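Local coordinates for signal recognition 54 kDa protein (Pyrococcus furiosus, PDB 3DM5) that belongs to the SRP54 family of the signal recognition particle, joining a helical bundle, a P-loop nucleotide-binding-type domain and a helical signal peptide binding domain, at residues Y80-L83 with T84-L87; E369-L372 with K373-V377. All coordinates share one frame; numbering follows the deposited sequence.

Contact 1: Y80-L83 with T84-L87; sequences YEEL and TKFL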
ATOM      1  N   TYR A  80      23.312 -12.476  -7.896  1.00 43.08           N
ATOM      2  CA  TYR A  80      23.837 -12.494  -6.536  1.00 41.96           C
ATOM      3  C   TYR A  80      25.202 -11.848  -6.475  1.00 48.45           C
ATOM      4  O   TYR A  80      25.522 -11.140  -5.521  1.00 44.58           O
ATOM      5  CB  TYR A  80      23.955 -13.915  -6.034  1.00 36.21           C
ATOM      6  CG  TYR A  80      24.770 -14.058  -4.776  1.00 42.18           C
ATOM      7  CD1 TYR A  80      25.966 -14.763  -4.768  1.00 42.17           C
ATOM      8  CD2 TYR A  80      24.335 -13.515  -3.589  1.00 41.96           C
ATOM      9  CE1 TYR A  80      26.701 -14.919  -3.595  1.00 43.18           C
ATOM     10  CE2 TYR A  80      25.064 -13.666  -2.415  1.00 47.32           C
ATOM     11  CZ  TYR A  80      26.243 -14.364  -2.422  1.00 43.91           C
ATOM     12  OH  TYR A  80      26.957 -14.488  -1.245  1.00 47.37           O
ATOM     13  N   GLU A  81      25.995 -12.103  -7.509  1.00 45.88           N
ATOM     14  CA  GLU A  81      27.392 -11.700  -7.561  1.00 46.21           C
ATOM     15  C   GLU A  81      27.531 -10.217  -7.885  1.00 48.79           C
ATOM     16  O   GLU A  81      28.350  -9.506  -7.293  1.00 48.38           O
ATOM     17  CB  GLU A  81      28.135 -12.573  -8.577  1.00 47.02           C
ATOM     18  CG  GLU A  81      29.467 -12.030  -9.063  1.00 68.53           C
ATOM     19  CD  GLU A  81      30.110 -12.943 -10.097  1.00 87.67           C
ATOM     20  OE1 GLU A  81      31.233 -12.618 -10.555  1.00 87.07           O
ATOM     21  OE2 GLU A  81      29.488 -13.980 -10.447  1.00 74.94           O
ATOM     22  N   GLU A  82      26.716  -9.752  -8.818  1.00 46.23           N
ATOM     23  CA  GLU A  82      26.670  -8.337  -9.144  1.00 46.54           C
ATOM     24  C   GLU A  82      26.211  -7.471  -7.957  1.00 48.32           C
ATOM     25  O   GLU A  82      26.843  -6.449  -7.651  1.00 48.81           O
ATOM     26  CB  GLU A  82      25.807  -8.101 -10.383  1.00 51.18           C
ATOM     27  CG  GLU A  82      26.492  -8.539 -11.652  1.00 57.82           C
ATOM     28  CD  GLU A  82      27.908  -7.992 -11.758  1.00 65.54           C
ATOM     29  OE1 GLU A  82      28.124  -6.791 -11.457  1.00 61.09           O
ATOM     30  OE2 GLU A  82      28.807  -8.768 -12.147  1.00 66.75           O
ATOM     31  N   LEU A  83      25.130  -7.885  -7.295  1.00 42.72           N
ATOM     32  CA  LEU A  83      24.611  -7.180  -6.135  1.00 36.84           C
ATOM     33  C   LEU A  83      25.634  -7.154  -5.008  1.00 42.26           C
ATOM     34  O   LEU A  83      25.776  -6.153  -4.324  1.00 44.57           O
ATOM     35  CB  LEU A  83      23.287  -7.799  -5.639  1.00 43.86           C
ATOM     36  CG  LEU A  83      22.001  -7.292  -6.307  1.00 52.60           C
ATOM     37  CD1 LEU A  83      20.751  -7.952  -5.720  1.00 46.45           C
ATOM     38  CD2 LEU A  83      21.902  -5.776  -6.190  1.00 46.66           C
ATOM     39  N   THR A  84      26.356  -8.253  -4.813  1.00 46.06           N
ATOM     40  CA  THR A  84      27.380  -8.282  -3.772  1.00 48.29           C
ATOM     41  C   THR A  84      28.498  -7.270  -4.005  1.00 46.10           C
ATOM     42  O   THR A  84      28.942  -6.632  -3.049  1.00 39.17           O
ATOM     43  CB  THR A  84      27.968  -9.690  -3.521  1.00 42.78           C
ATOM     44  OG1 THR A  84      26.934 -10.560  -3.059  1.00 44.22           O
ATOM     45  CG2 THR A  84      29.043  -9.627  -2.418  1.00 40.68           C
ATOM     46  N   LYS A  85      28.942  -7.118  -5.253  1.00 41.59           N
ATOM     47  CA  LYS A  85      30.004  -6.141  -5.564  1.00 47.98           C
ATOM     48  C   LYS A  85      29.468  -4.728  -5.418  1.00 48.29           C
ATOM     49  O   LYS A  85      30.203  -3.800  -5.084  1.00 56.95           O
ATOM     50  CB  LYS A  85      30.571  -6.327  -6.974  1.00 51.41           C
ATOM     51  CG  LYS A  85      31.328  -7.630  -7.177  1.00 66.09           C
ATOM     52  CD  LYS A  85      31.647  -7.871  -8.643  1.00 65.43           C
ATOM     53  CE  LYS A  85      32.146  -9.298  -8.863  1.00 75.90           C
ATOM     54  NZ  LYS A  85      32.331  -9.655 -10.308  1.00 78.01           N
ATOM     55  N   PHE A  86      28.167  -4.593  -5.649  1.00 49.71           N
ATOM     56  CA  PHE A  86      27.476  -3.318  -5.652  1.00 42.21           C
ATOM     57  C   PHE A  86      27.420  -2.773  -4.228  1.00 45.38           C
ATOM     58  O   PHE A  86      27.282  -1.570  -4.022  1.00 42.79           O
ATOM     59  CB  PHE A  86      26.087  -3.541  -6.229  1.00 41.24           C
ATOM     60  CG  PHE A  86      25.307  -2.289  -6.516  1.00 51.00           C
ATOM     61  CD1 PHE A  86      25.717  -1.410  -7.490  1.00 46.20           C
ATOM     62  CD2 PHE A  86      24.106  -2.042  -5.863  1.00 46.17           C
ATOM     63  CE1 PHE A  86      24.977  -0.293  -7.778  1.00 49.50           C
ATOM     64  CE2 PHE A  86      23.368  -0.929  -6.145  1.00 39.65           C
ATOM     65  CZ  PHE A  86      23.801  -0.054  -7.102  1.00 46.46           C
ATOM     66  N   LEU A  87      27.556  -3.660  -3.249  1.00 40.10           N
ATOM     67  CA  LEU A  87      27.514  -3.273  -1.836  1.00 41.92           C
ATOM     68  C   LEU A  87      28.849  -3.502  -1.107  1.00 44.27           C
ATOM     69  O   LEU A  87      28.872  -3.735   0.101  1.00 48.27           O
ATOM     70  CB  LEU A  87      26.364  -3.991  -1.098  1.00 43.41           C
ATOM     71  CG  LEU A  87      24.938  -3.807  -1.656  1.00 42.38           C
ATOM     72  CD1 LEU A  87      23.884  -4.501  -0.824  1.00 42.60           C
ATOM     73  CD2 LEU A  87      24.565  -2.365  -1.763  1.00 38.82           C
TER
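Tyr80 O accepts Thr84 N at 3.1 Å and Glu81 O accepts Lys85 N, the regular bonds four residues apart in the last turns of helix 71-86, the fourth helix of the SRP54-type helical bundle. Tyr80 O is gripped twice, because Thr84 OG1 also donates to it at 2.9 Å, from the face of the carbonyl plane opposite to Thr84 N. With OG1 beside its own backbone N (chi1 -63°), the threonine folds its hydroxyl back along the helix. That same oxygen sits over one face of the Tyr80 ring, offset toward the rim and 3.7 Å from Tyr80 CE2. The phenol OH is taken by Pro287 O.

Glu81 and Lys85 run alongside each other, both chains extended and pointing the same way, and form a salt bridge of 3.2 Å between Glu81 OE1 and Lys85 NZ. The ammonium comes to the anti side of that oxygen, while OE2 turns to Lys77 and Arg59. Glu82 OE2 pairs with Arg59 from helix 46-62. Farther along, Leu83 CD2 meets Phe86 CD2 at 4.3 Å, approaching the ring obliquely.

Contact 2: E369-L372 with K373-V377; sequences EERL and KKFKV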
ATOM      1  N   GLU A 369       2.463 -41.810 -13.659  1.00114.04           N
ATOM      2  CA  GLU A 369       2.335 -40.443 -14.165  1.00120.73           C
ATOM      3  C   GLU A 369       1.375 -40.276 -15.337  1.00118.12           C
ATOM      4  O   GLU A 369       0.509 -39.406 -15.312  1.00122.62           O
ATOM      5  CB  GLU A 369       3.701 -39.860 -14.533  1.00129.03           C
ATOM      6  CG  GLU A 369       3.680 -38.353 -14.767  1.00133.17           C
ATOM      7  CD  GLU A 369       3.159 -37.576 -13.560  1.00137.60           C
ATOM      8  OE1 GLU A 369       1.967 -37.728 -13.208  1.00126.58           O
ATOM      9  OE2 GLU A 369       3.938 -36.802 -12.965  1.00133.00           O
ATOM     10  N   GLU A 370       1.534 -41.091 -16.371  1.00113.43           N
ATOM     11  CA  GLU A 370       0.692 -40.943 -17.548  1.00119.78           C
ATOM     12  C   GLU A 370      -0.760 -41.276 -17.240  1.00117.31           C
ATOM     13  O   GLU A 370      -1.672 -40.557 -17.655  1.00112.45           O
ATOM     14  CB  GLU A 370       1.213 -41.791 -18.711  1.00121.83           C
ATOM     15  CG  GLU A 370       2.365 -41.141 -19.457  1.00129.95           C
ATOM     16  CD  GLU A 370       2.017 -39.745 -19.950  1.00141.20           C
ATOM     17  OE1 GLU A 370       0.911 -39.571 -20.507  1.00141.17           O
ATOM     18  OE2 GLU A 370       2.844 -38.822 -19.781  1.00141.17           O
ATOM     19  N   ARG A 371      -0.962 -42.363 -16.499  1.00117.43           N
ATOM     20  CA  ARG A 371      -2.296 -42.836 -16.144  1.00109.41           C
ATOM     21  C   ARG A 371      -3.048 -41.819 -15.287  1.00106.09           C
ATOM     22  O   ARG A 371      -4.258 -41.639 -15.436  1.00102.91           O
ATOM     23  CB  ARG A 371      -2.194 -44.174 -15.420  1.00106.69           C
ATOM     24  CG  ARG A 371      -3.509 -44.728 -14.925  1.00109.05           C
ATOM     25  CD  ARG A 371      -3.341 -46.172 -14.490  1.00117.65           C
ATOM     26  NE  ARG A 371      -2.837 -46.994 -15.585  1.00129.53           N
ATOM     27  CZ  ARG A 371      -3.611 -47.597 -16.484  1.00132.11           C
ATOM     28  NH1 ARG A 371      -4.934 -47.475 -16.417  1.00119.84           N
ATOM     29  NH2 ARG A 371      -3.061 -48.323 -17.450  1.00130.17           N
ATOM     30  N   LEU A 372      -2.323 -41.154 -14.396  1.00104.22           N
ATOM     31  CA  LEU A 372      -2.896 -40.109 -13.563  1.00 99.46           C
ATOM     32  C   LEU A 372      -3.240 -38.878 -14.408  1.00 96.68           C
ATOM     33  O   LEU A 372      -4.276 -38.247 -14.216  1.00 85.85           O
ATOM     34  CB  LEU A 372      -1.921 -39.744 -12.442  1.00 98.25           C
ATOM     35  CG  LEU A 372      -2.426 -38.824 -11.330  1.00109.62           C
ATOM     36  CD1 LEU A 372      -1.540 -38.958 -10.117  1.00107.33           C
ATOM     37  CD2 LEU A 372      -2.491 -37.369 -11.782  1.00115.72           C
ATOM     38  N   LYS A 373      -2.364 -38.543 -15.346  1.00103.09           N
ATOM     39  CA  LYS A 373      -2.597 -37.416 -16.236  1.00 96.81           C
ATOM     40  C   LYS A 373      -3.863 -37.671 -17.039  1.00 95.91           C
ATOM     41  O   LYS A 373      -4.612 -36.748 -17.358  1.00 94.74           O
ATOM     42  CB  LYS A 373      -1.409 -37.237 -17.176  1.00108.73           C
ATOM     43  CG  LYS A 373      -1.182 -35.806 -17.640  1.00119.73           C
ATOM     44  CD  LYS A 373       0.108 -35.684 -18.462  1.00134.65           C
ATOM     45  CE  LYS A 373       1.289 -36.396 -17.798  1.00130.05           C
ATOM     46  NZ  LYS A 373       1.624 -35.840 -16.454  1.00126.50           N
ATOM     47  N   LYS A 374      -4.096 -38.935 -17.367  1.00 94.55           N
ATOM     48  CA  LYS A 374      -5.309 -39.338 -18.065  1.00 90.79           C
ATOM     49  C   LYS A 374      -6.509 -39.265 -17.124  1.00 91.13           C
ATOM     50  O   LYS A 374      -7.596 -38.819 -17.508  1.00 85.78           O
ATOM     51  CB  LYS A 374      -5.149 -40.760 -18.608  1.00 95.94           C
ATOM     52  CG  LYS A 374      -6.400 -41.354 -19.226  1.00 89.47           C
ATOM     53  CD  LYS A 374      -6.090 -42.650 -19.956  1.00 88.72           C
ATOM     54  CE  LYS A 374      -5.295 -42.396 -21.232  1.00 97.83           C
ATOM     55  NZ  LYS A 374      -6.127 -41.796 -22.316  1.00 89.11           N
ATOM     56  N   PHE A 375      -6.297 -39.708 -15.889  1.00 90.62           N
ATOM     57  CA  PHE A 375      -7.335 -39.702 -14.865  1.00 83.36           C
ATOM     58  C   PHE A 375      -7.873 -38.297 -14.613  1.00 85.06           C
ATOM     59  O   PHE A 375      -9.086 -38.096 -14.492  1.00 80.66           O
ATOM     60  CB  PHE A 375      -6.790 -40.296 -13.567  1.00 83.99           C
ATOM     61  CG  PHE A 375      -6.924 -41.790 -13.483  1.00 90.57           C
ATOM     62  CD1 PHE A 375      -7.177 -42.542 -14.621  1.00 86.62           C
ATOM     63  CD2 PHE A 375      -6.782 -42.445 -12.266  1.00 87.38           C
ATOM     64  CE1 PHE A 375      -7.306 -43.920 -14.542  1.00 93.65           C
ATOM     65  CE2 PHE A 375      -6.904 -43.819 -12.179  1.00 83.57           C
ATOM     66  CZ  PHE A 375      -7.166 -44.559 -13.318  1.00 93.94           C
ATOM     67  N   LYS A 376      -6.969 -37.328 -14.533  1.00 84.98           N
ATOM     68  CA  LYS A 376      -7.375 -35.947 -14.335  1.00 77.06           C
ATOM     69  C   LYS A 376      -8.247 -35.513 -15.503  1.00 74.50           C
ATOM     70  O   LYS A 376      -9.342 -35.002 -15.307  1.00 74.76           O
ATOM     71  CB  LYS A 376      -6.159 -35.033 -14.221  1.00 80.38           C
ATOM     72  CG  LYS A 376      -6.521 -33.565 -14.115  1.00 85.67           C
ATOM     73  CD  LYS A 376      -5.287 -32.688 -14.004  1.00 99.13           C
ATOM     74  CE  LYS A 376      -5.664 -31.212 -13.894  1.00105.32           C
ATOM     75  NZ  LYS A 376      -6.403 -30.712 -15.091  1.00 94.29           N
ATOM     76  N   VAL A 377      -7.755 -35.731 -16.718  1.00 75.50           N
ATOM     77  CA  VAL A 377      -8.491 -35.363 -17.924  1.00 69.42           C
ATOM     78  C   VAL A 377      -9.938 -35.881 -17.908  1.00 69.78           C
ATOM     79  O   VAL A 377     -10.861 -35.201 -18.355  1.00 64.91           O
ATOM     80  CB  VAL A 377      -7.770 -35.854 -19.191  1.00 65.24           C
ATOM     81  CG1 VAL A 377      -8.591 -35.552 -20.421  1.00 60.66           C
ATOM     82  CG2 VAL A 377      -6.412 -35.200 -19.297  1.00 73.43           C
TER
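Phe375 N donates to Arg371 O at 2.8 Å, and Lys376 N to Leu372 O at 2.9 Å with a fairly straight N-H...O angle of 161°. Lys373 N to Glu369 O and Lys374 N to Glu370 O complete the set, so this first part of helix 369-379 in the signal peptide binding domain is ordinary alpha-helix.

The charged side chains add less. Lys373 bends at its last two torsions, which curls its ammonium back over the preceding turn; there NZ makes a long salt bridge of 3.8 Å with Glu369 OE1, and it lies about as close to the CG and CD of that glutamate. Glu370 flanks the same lysine from another side: its OE2 is 3.5 Å from the CE methylene of Lys373, while Lys373 NZ stays 4.6 Å from Glu370 OE2, near but beyond a salt bridge. Lys373 thus has two carboxylates nearby, which would probably help to steady its positive charge. Further on, Lys376 NZ forms a salt bridge with Asp380.

On another flank, Arg371 and Phe375 run side by side. Arg371 CG lies over one face of the phenyl ring in a CH-pi contact, 4.2 Å from the centroid of the Phe375 ring. A chi1 of 176°, opposite the backbone N, carries this methylene there. The guanidinium plane is turned 87° from the ring, so it does not stack on it; the contact is made by the CG methylene.

Two helices flank this one: Leu372 packs on Leu337 and Arg341 of helix 330-341, while Phe375 reaches Leu415 and Gln418 of helix 409-427.

In the fold
From the N terminus, contact 1 comes at the close of the fourth bundle helix, where its residues also touch helices 255-263 and 286-293 and so bring the bundle against the P-loop-type domain. The chain then builds that domain's sheet, beside which GDP is bound, and continues through helices 299-310 and 313-324 into the C-terminal helices. Contact 2 opens the helix at 369, between helices 330-341 and 409-427. Each contact lies within a single helix, so neither closes a loop; they stand in series, without nesting or crossing. The centres of contact 1 and contact 2 are about 45 Å apart. The nearest atoms of contact 1 and contact 2 are about 31 Å apart, so they do not touch.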